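Local atomic coordinates of transcriptional regulator, HTH_3 family (Vibrio cholerae, PDB entry 1Y9Q), a protein that probably binds DNA through a helix-turn-helix domain to regulate transcription, and carries a cupin domain that binds zinc, with D-methionine bound beside it. Residues 11-25 / 63-77. Sequence-based numbering, arbitrary orientation.
Sequences QIANQLKNLRKSRGL and LEASFSAFFANDPQL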
loop_
_atom_site.group_PDB
_atom_site.type_symbol
_atom_site.label_atom_id
_atom_site.label_comp_id
_atom_site.label_asym_id
_atom_site.label_seq_id
_atom_site.Cartn_x
_atom_site.Cartn_y
_atom_site.Cartn_z
ATOM N N GLN A 11 11.859 -13.753 -19.724
ATOM C CA GLN A 11 12.208 -12.400 -20.138
ATOM C C GLN A 11 12.615 -11.558 -18.930
ATOM O O GLN A 11 13.655 -10.899 -18.940
ATOM C CB GLN A 11 11.031 -11.733 -20.851
ATOM C CG GLN A 11 11.152 -10.219 -20.936
ATOM C CD GLN A 11 12.377 -9.753 -21.707
ATOM O OE1 GLN A 11 12.901 -8.665 -21.454
ATOM N NE2 GLN A 11 12.828 -10.563 -22.662
ATOM N N ILE A 12 11.790 -11.580 -17.891
ATOM C CA ILE A 12 12.081 -10.809 -16.686
ATOM C C ILE A 12 13.303 -11.348 -15.954
ATOM O O ILE A 12 14.145 -10.585 -15.478
ATOM C CB ILE A 12 10.878 -10.821 -15.711
ATOM C CG1 ILE A 12 9.664 -10.170 -16.375
ATOM C CG2 ILE A 12 11.231 -10.080 -14.427
ATOM C CD1 ILE A 12 9.904 -8.747 -16.834
ATOM N N ALA A 13 13.395 -12.669 -15.860
ATOM C CA ALA A 13 14.517 -13.299 -15.174
ATOM C C ALA A 13 15.850 -12.866 -15.775
ATOM O O ALA A 13 16.746 -12.384 -15.064
ATOM C CB ALA A 13 14.381 -14.828 -15.248
ATOM N N ASN A 14 15.980 -13.033 -17.088
ATOM C CA ASN A 14 17.219 -12.676 -17.763
ATOM C C ASN A 14 17.570 -11.186 -17.720
ATOM O O ASN A 14 18.720 -10.830 -17.463
ATOM C CB ASN A 14 17.196 -13.159 -19.219
ATOM C CG ASN A 14 17.094 -14.680 -19.331
ATOM O OD1 ASN A 14 17.559 -15.412 -18.455
ATOM N ND2 ASN A 14 16.496 -15.157 -20.421
ATOM N N GLN A 15 16.600 -10.311 -17.964
ATOM C CA GLN A 15 16.903 -8.876 -17.950
ATOM C C GLN A 15 17.164 -8.354 -16.538
ATOM O O GLN A 15 18.018 -7.488 -16.350
ATOM C CB GLN A 15 15.784 -8.072 -18.614
ATOM C CG GLN A 15 16.084 -6.560 -18.766
ATOM C CD GLN A 15 17.370 -6.258 -19.536
ATOM O OE1 GLN A 15 18.013 -7.154 -20.090
ATOM N NE2 GLN A 15 17.747 -4.984 -19.574
ATOM N N LEU A 16 16.456 -8.889 -15.545
ATOM C CA LEU A 16 16.677 -8.456 -14.167
ATOM C C LEU A 16 18.119 -8.744 -13.785
ATOM O O LEU A 16 18.791 -7.915 -13.177
ATOM C CB LEU A 16 15.752 -9.191 -13.198
ATOM C CG LEU A 16 16.106 -9.025 -11.709
ATOM C CD1 LEU A 16 16.211 -7.541 -11.354
ATOM C CD2 LEU A 16 15.052 -9.717 -10.843
ATOM N N LYS A 17 18.584 -9.931 -14.147
ATOM C CA LYS A 17 19.953 -10.328 -13.850
ATOM C C LYS A 17 20.922 -9.381 -14.555
ATOM O O LYS A 17 21.897 -8.927 -13.964
ATOM C CB LYS A 17 20.190 -11.770 -14.311
ATOM C CG LYS A 17 21.490 -12.376 -13.812
ATOM C CD LYS A 17 21.640 -13.812 -14.301
ATOM C CE LYS A 17 22.934 -14.439 -13.804
ATOM N NZ LYS A 17 23.042 -15.866 -14.229
ATOM N N ASN A 18 20.646 -9.076 -15.820
ATOM C CA ASN A 18 21.512 -8.177 -16.577
ATOM C C ASN A 18 21.562 -6.812 -15.892
ATOM O O ASN A 18 22.639 -6.277 -15.633
ATOM C CB ASN A 18 21.000 -8.009 -18.006
ATOM C CG ASN A 18 22.022 -7.361 -18.914
ATOM O OD1 ASN A 18 22.557 -6.288 -18.605
ATOM N ND2 ASN A 18 22.298 -8.005 -20.046
ATOM N N LEU A 19 20.390 -6.252 -15.597
ATOM C CA LEU A 19 20.321 -4.953 -14.934
ATOM C C LEU A 19 21.100 -4.971 -13.623
ATOM O O LEU A 19 21.871 -4.046 -13.338
ATOM C CB LEU A 19 18.860 -4.560 -14.669
ATOM C CG LEU A 19 17.998 -4.241 -15.900
ATOM C CD1 LEU A 19 16.545 -4.022 -15.480
ATOM C CD2 LEU A 19 18.551 -2.992 -16.596
ATOM N N ARG A 20 20.916 -6.027 -12.833
ATOM C CA ARG A 20 21.603 -6.143 -11.546
ATOM C C ARG A 20 23.116 -6.258 -11.718
ATOM O O ARG A 20 23.878 -5.515 -11.101
ATOM C CB ARG A 20 21.090 -7.362 -10.764
ATOM C CG ARG A 20 21.771 -7.547 -9.409
ATOM C CD ARG A 20 21.149 -8.665 -8.589
ATOM N NE ARG A 20 21.362 -9.991 -9.173
ATOM C CZ ARG A 20 22.504 -10.669 -9.112
ATOM N NH1 ARG A 20 23.557 -10.154 -8.493
ATOM N NH2 ARG A 20 22.588 -11.875 -9.657
ATOM N N LYS A 21 23.534 -7.200 -12.556
ATOM C CA LYS A 21 24.950 -7.439 -12.823
ATOM C C LYS A 21 25.627 -6.219 -13.439
ATOM O O LYS A 21 26.780 -5.917 -13.123
ATOM C CB LYS A 21 25.109 -8.635 -13.763
ATOM C CG LYS A 21 24.725 -9.982 -13.159
ATOM C CD LYS A 21 25.781 -10.479 -12.186
ATOM C CE LYS A 21 25.540 -11.939 -11.817
ATOM N NZ LYS A 21 26.535 -12.439 -10.823
ATOM N N SER A 22 24.920 -5.525 -14.326
ATOM C CA SER A 22 25.488 -4.340 -14.963
ATOM C C SER A 22 25.799 -3.283 -13.914
ATOM O O SER A 22 26.706 -2.473 -14.087
ATOM C CB SER A 22 24.523 -3.763 -16.006
ATOM O OG SER A 22 24.389 -4.644 -17.110
ATOM N N ARG A 23 25.043 -3.298 -12.823
ATOM C CA ARG A 23 25.248 -2.344 -11.739
ATOM C C ARG A 23 26.271 -2.859 -10.729
ATOM O O ARG A 23 26.669 -2.134 -9.815
ATOM C CB ARG A 23 23.918 -2.069 -11.032
ATOM C CG ARG A 23 22.912 -1.330 -11.901
ATOM C CD ARG A 23 21.508 -1.374 -11.307
ATOM N NE ARG A 23 20.625 -0.390 -11.930
ATOM C CZ ARG A 23 20.329 -0.349 -13.226
ATOM N NH1 ARG A 23 20.841 -1.243 -14.066
ATOM N NH2 ARG A 23 19.520 0.597 -13.688
ATOM N N GLY A 24 26.690 -4.112 -10.897
ATOM C CA GLY A 24 27.653 -4.707 -9.986
ATOM C C GLY A 24 27.072 -4.954 -8.604
ATOM O O GLY A 24 27.789 -4.931 -7.605
ATOM N N LEU A 25 25.767 -5.207 -8.552
ATOM C CA LEU A 25 25.068 -5.443 -7.294
ATOM C C LEU A 25 24.913 -6.917 -6.940
ATOM O O LEU A 25 24.745 -7.762 -7.814
ATOM C CB LEU A 25 23.671 -4.802 -7.345
ATOM C CG LEU A 25 23.568 -3.269 -7.373
ATOM C CD1 LEU A 25 22.145 -2.843 -7.739
ATOM C CD2 LEU A 25 23.957 -2.702 -6.018
ATOM N N LEU A 63 16.428 -0.151 -8.074
ATOM C CA LEU A 63 17.571 -0.132 -8.984
ATOM C C LEU A 63 17.682 1.209 -9.695
ATOM O O LEU A 63 18.631 1.443 -10.441
ATOM C CB LEU A 63 17.425 -1.239 -10.030
ATOM C CG LEU A 63 17.437 -2.679 -9.519
ATOM C CD1 LEU A 63 17.065 -3.632 -10.649
ATOM C CD2 LEU A 63 18.820 -3.005 -8.967
ATOM N N GLU A 64 16.706 2.082 -9.448
ATOM C CA GLU A 64 16.645 3.397 -10.076
ATOM C C GLU A 64 16.636 3.221 -11.587
ATOM O O GLU A 64 17.378 3.878 -12.325
ATOM C CB GLU A 64 17.820 4.257 -9.626
ATOM C CG GLU A 64 17.861 4.416 -8.114
ATOM C CD GLU A 64 18.978 5.319 -7.644
ATOM O OE1 GLU A 64 18.854 6.550 -7.806
ATOM O OE2 GLU A 64 19.981 4.789 -7.119
ATOM N N ALA A 65 15.788 2.299 -12.028
ATOM C CA ALA A 65 15.623 1.985 -13.439
ATOM C C ALA A 65 14.172 2.239 -13.819
ATOM O O ALA A 65 13.301 2.339 -12.953
ATOM C CB ALA A 65 15.973 0.529 -13.694
ATOM N N SER A 66 13.912 2.345 -15.115
ATOM C CA SER A 66 12.554 2.573 -15.587
ATOM C C SER A 66 11.862 1.221 -15.683
ATOM O O SER A 66 12.519 0.185 -15.653
ATOM C CB SER A 66 12.588 3.214 -16.967
ATOM O OG SER A 66 13.198 2.333 -17.892
ATOM N N PHE A 67 10.540 1.232 -15.808
ATOM C CA PHE A 67 9.779 -0.007 -15.940
ATOM C C PHE A 67 10.174 -0.585 -17.306
ATOM O O PHE A 67 10.330 -1.797 -17.467
ATOM C CB PHE A 67 8.276 0.308 -15.898
ATOM C CG PHE A 67 7.384 -0.902 -16.009
ATOM C CD1 PHE A 67 7.136 -1.708 -14.905
ATOM C CD2 PHE A 67 6.781 -1.225 -17.223
ATOM C CE1 PHE A 67 6.296 -2.819 -15.005
ATOM C CE2 PHE A 67 5.940 -2.332 -17.334
ATOM C CZ PHE A 67 5.697 -3.130 -16.221
ATOM N N SER A 68 10.363 0.306 -18.279
ATOM C CA SER A 68 10.746 -0.084 -19.637
ATOM C C SER A 68 12.062 -0.856 -19.680
ATOM O O SER A 68 12.276 -1.674 -20.573
ATOM C CB SER A 68 10.885 1.156 -20.533
ATOM O OG SER A 68 9.667 1.866 -20.650
ATOM N N ALA A 69 12.943 -0.589 -18.719
ATOM C CA ALA A 69 14.248 -1.241 -18.661
ATOM C C ALA A 69 14.156 -2.764 -18.591
ATOM O O ALA A 69 15.087 -3.469 -18.993
ATOM C CB ALA A 69 15.040 -0.714 -17.469
ATOM N N PHE A 70 13.039 -3.273 -18.080
ATOM C CA PHE A 70 12.857 -4.719 -17.973
ATOM C C PHE A 70 12.714 -5.403 -19.331
ATOM O O PHE A 70 12.729 -6.631 -19.415
ATOM C CB PHE A 70 11.635 -5.041 -17.112
ATOM C CG PHE A 70 11.909 -5.000 -15.640
ATOM C CD1 PHE A 70 11.265 -4.074 -14.822
ATOM C CD2 PHE A 70 12.820 -5.888 -15.065
ATOM C CE1 PHE A 70 11.526 -4.030 -13.449
ATOM C CE2 PHE A 70 13.088 -5.852 -13.697
ATOM C CZ PHE A 70 12.439 -4.921 -12.885
ATOM N N PHE A 71 12.590 -4.607 -20.390
ATOM C CA PHE A 71 12.431 -5.139 -21.741
ATOM C C PHE A 71 13.466 -4.585 -22.727
ATOM O O PHE A 71 13.362 -4.798 -23.932
ATOM C CB PHE A 71 11.017 -4.821 -22.225
ATOM C CG PHE A 71 9.945 -5.292 -21.286
ATOM C CD1 PHE A 71 9.373 -6.549 -21.432
ATOM C CD2 PHE A 71 9.543 -4.493 -20.216
ATOM C CE1 PHE A 71 8.416 -7.009 -20.526
ATOM C CE2 PHE A 71 8.591 -4.940 -19.305
ATOM C CZ PHE A 71 8.026 -6.203 -19.459
ATOM N N ALA A 72 14.473 -3.896 -22.202
ATOM C CA ALA A 72 15.513 -3.279 -23.020
ATOM C C ALA A 72 16.277 -4.219 -23.952
ATOM O O ALA A 72 16.856 -3.773 -24.940
ATOM C CB ALA A 72 16.495 -2.543 -22.121
ATOM N N ASN A 73 16.287 -5.509 -23.637
ATOM C CA ASN A 73 16.991 -6.496 -24.458
ATOM C C ASN A 73 16.204 -6.818 -25.724
ATOM O O ASN A 73 16.762 -7.300 -26.713
ATOM C CB ASN A 73 17.195 -7.777 -23.655
ATOM C CG ASN A 73 15.886 -8.412 -23.252
ATOM O OD1 ASN A 73 15.403 -9.340 -23.901
ATOM N ND2 ASN A 73 15.289 -7.899 -22.186
ATOM N N ASP A 74 14.902 -6.559 -25.675
ATOM C CA ASP A 74 14.011 -6.815 -26.798
ATOM C C ASP A 74 12.892 -5.776 -26.732
ATOM O O ASP A 74 11.737 -6.099 -26.442
ATOM C CB ASP A 74 13.433 -8.226 -26.691
ATOM C CG ASP A 74 12.760 -8.684 -27.970
ATOM O OD1 ASP A 74 12.535 -7.845 -28.870
ATOM O OD2 ASP A 74 12.449 -9.888 -28.066
ATOM N N PRO A 75 13.234 -4.505 -27.000
ATOM C CA PRO A 75 12.312 -3.364 -26.983
ATOM C C PRO A 75 10.943 -3.663 -27.583
ATOM O O PRO A 75 9.919 -3.238 -27.047
ATOM C CB PRO A 75 13.073 -2.302 -27.770
ATOM C CG PRO A 75 14.496 -2.583 -27.387
ATOM C CD PRO A 75 14.567 -4.091 -27.477
ATOM N N GLN A 76 10.933 -4.400 -28.689
ATOM C CA GLN A 76 9.695 -4.765 -29.377
ATOM C C GLN A 76 8.639 -5.382 -28.455
ATOM O O GLN A 76 7.447 -5.086 -28.579
ATOM C CB GLN A 76 10.010 -5.743 -30.513
ATOM C CG GLN A 76 8.784 -6.306 -31.220
ATOM C CD GLN A 76 9.138 -7.388 -32.226
ATOM O OE1 GLN A 76 9.843 -7.137 -33.207
ATOM N NE2 GLN A 76 8.652 -8.601 -31.986
ATOM N N LEU A 77 9.082 -6.237 -27.536
ATOM C CA LEU A 77 8.187 -6.917 -26.603
ATOM C C LEU A 77 7.259 -5.991 -25.830
ATOM O O LEU A 77 6.091 -6.315 -25.603
ATOM C CB LEU A 77 8.995 -7.738 -25.596
ATOM C CG LEU A 77 9.808 -8.914 -26.134
ATOM C CD1 LEU A 77 10.563 -9.569 -24.985
ATOM C CD2 LEU A 77 8.880 -9.913 -26.811
#
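Helix 5-22 runs alongside the chain that follows helix 53-63, approaching most closely where Phe70 ends the short 3-10 turn, its CA 5.8 Å from that of Gln15. The carboxamides of Gln11 and Asn73 meet edge to edge as a nearly coplanar pair, their planes 14° apart. Asn73 ND2 donates to Gln11 OE1 at 2.6 Å. Gln11 NE2 returns a bond to Asn73 OD1 at 3.1 Å; both donors lie on carbonyl lone pairs, so the two bonds together fix the rotation of each amide. Gln11 OE1 also lies 2.9 Å from Phe70 O, but these are two acceptors and form no hydrogen bond. Asn73 reaches this position with CG between its backbone N and carbonyl carbon (chi1 62°), while CD1 of Leu77 packs against the Gln11 amide. One turn on, Gln15 NE2 bonds to Ala69 O at 3.1 Å, almost in line with the C=O bond but bent at the hydrogen (142°).

Ile12, Leu16 and Leu19 supply the apolar part of the contact, beside the polar Gln11, Gln15 and Arg23. Leu16 CD1 meets the edge of the Phe70 ring and also approaches Leu63 CD1 at 4.1 Å, whereas Ile12 CD1 touches both Phe70 CB and Phe71 CZ. Leu19 CD1 touches Ala69 CB and comes near Phe70 CD2. Arg23, extended from CG to NE, carries NE to within 3.1 Å of Leu63 O, in the carbonyl plane, and its NH1 bonds back to Leu19 O. The guanidinium thus links the C-terminal ends of two helices, each finished by a Schellman motif, at Gly24 and Glu64. Ile59 and Ala60 of helix 53-63 also pack on Phe70. The contact forms one side of the core of the helical HTH_3 (XRE-type) domain, where the first helix packs against the chain leaving helix 53-63.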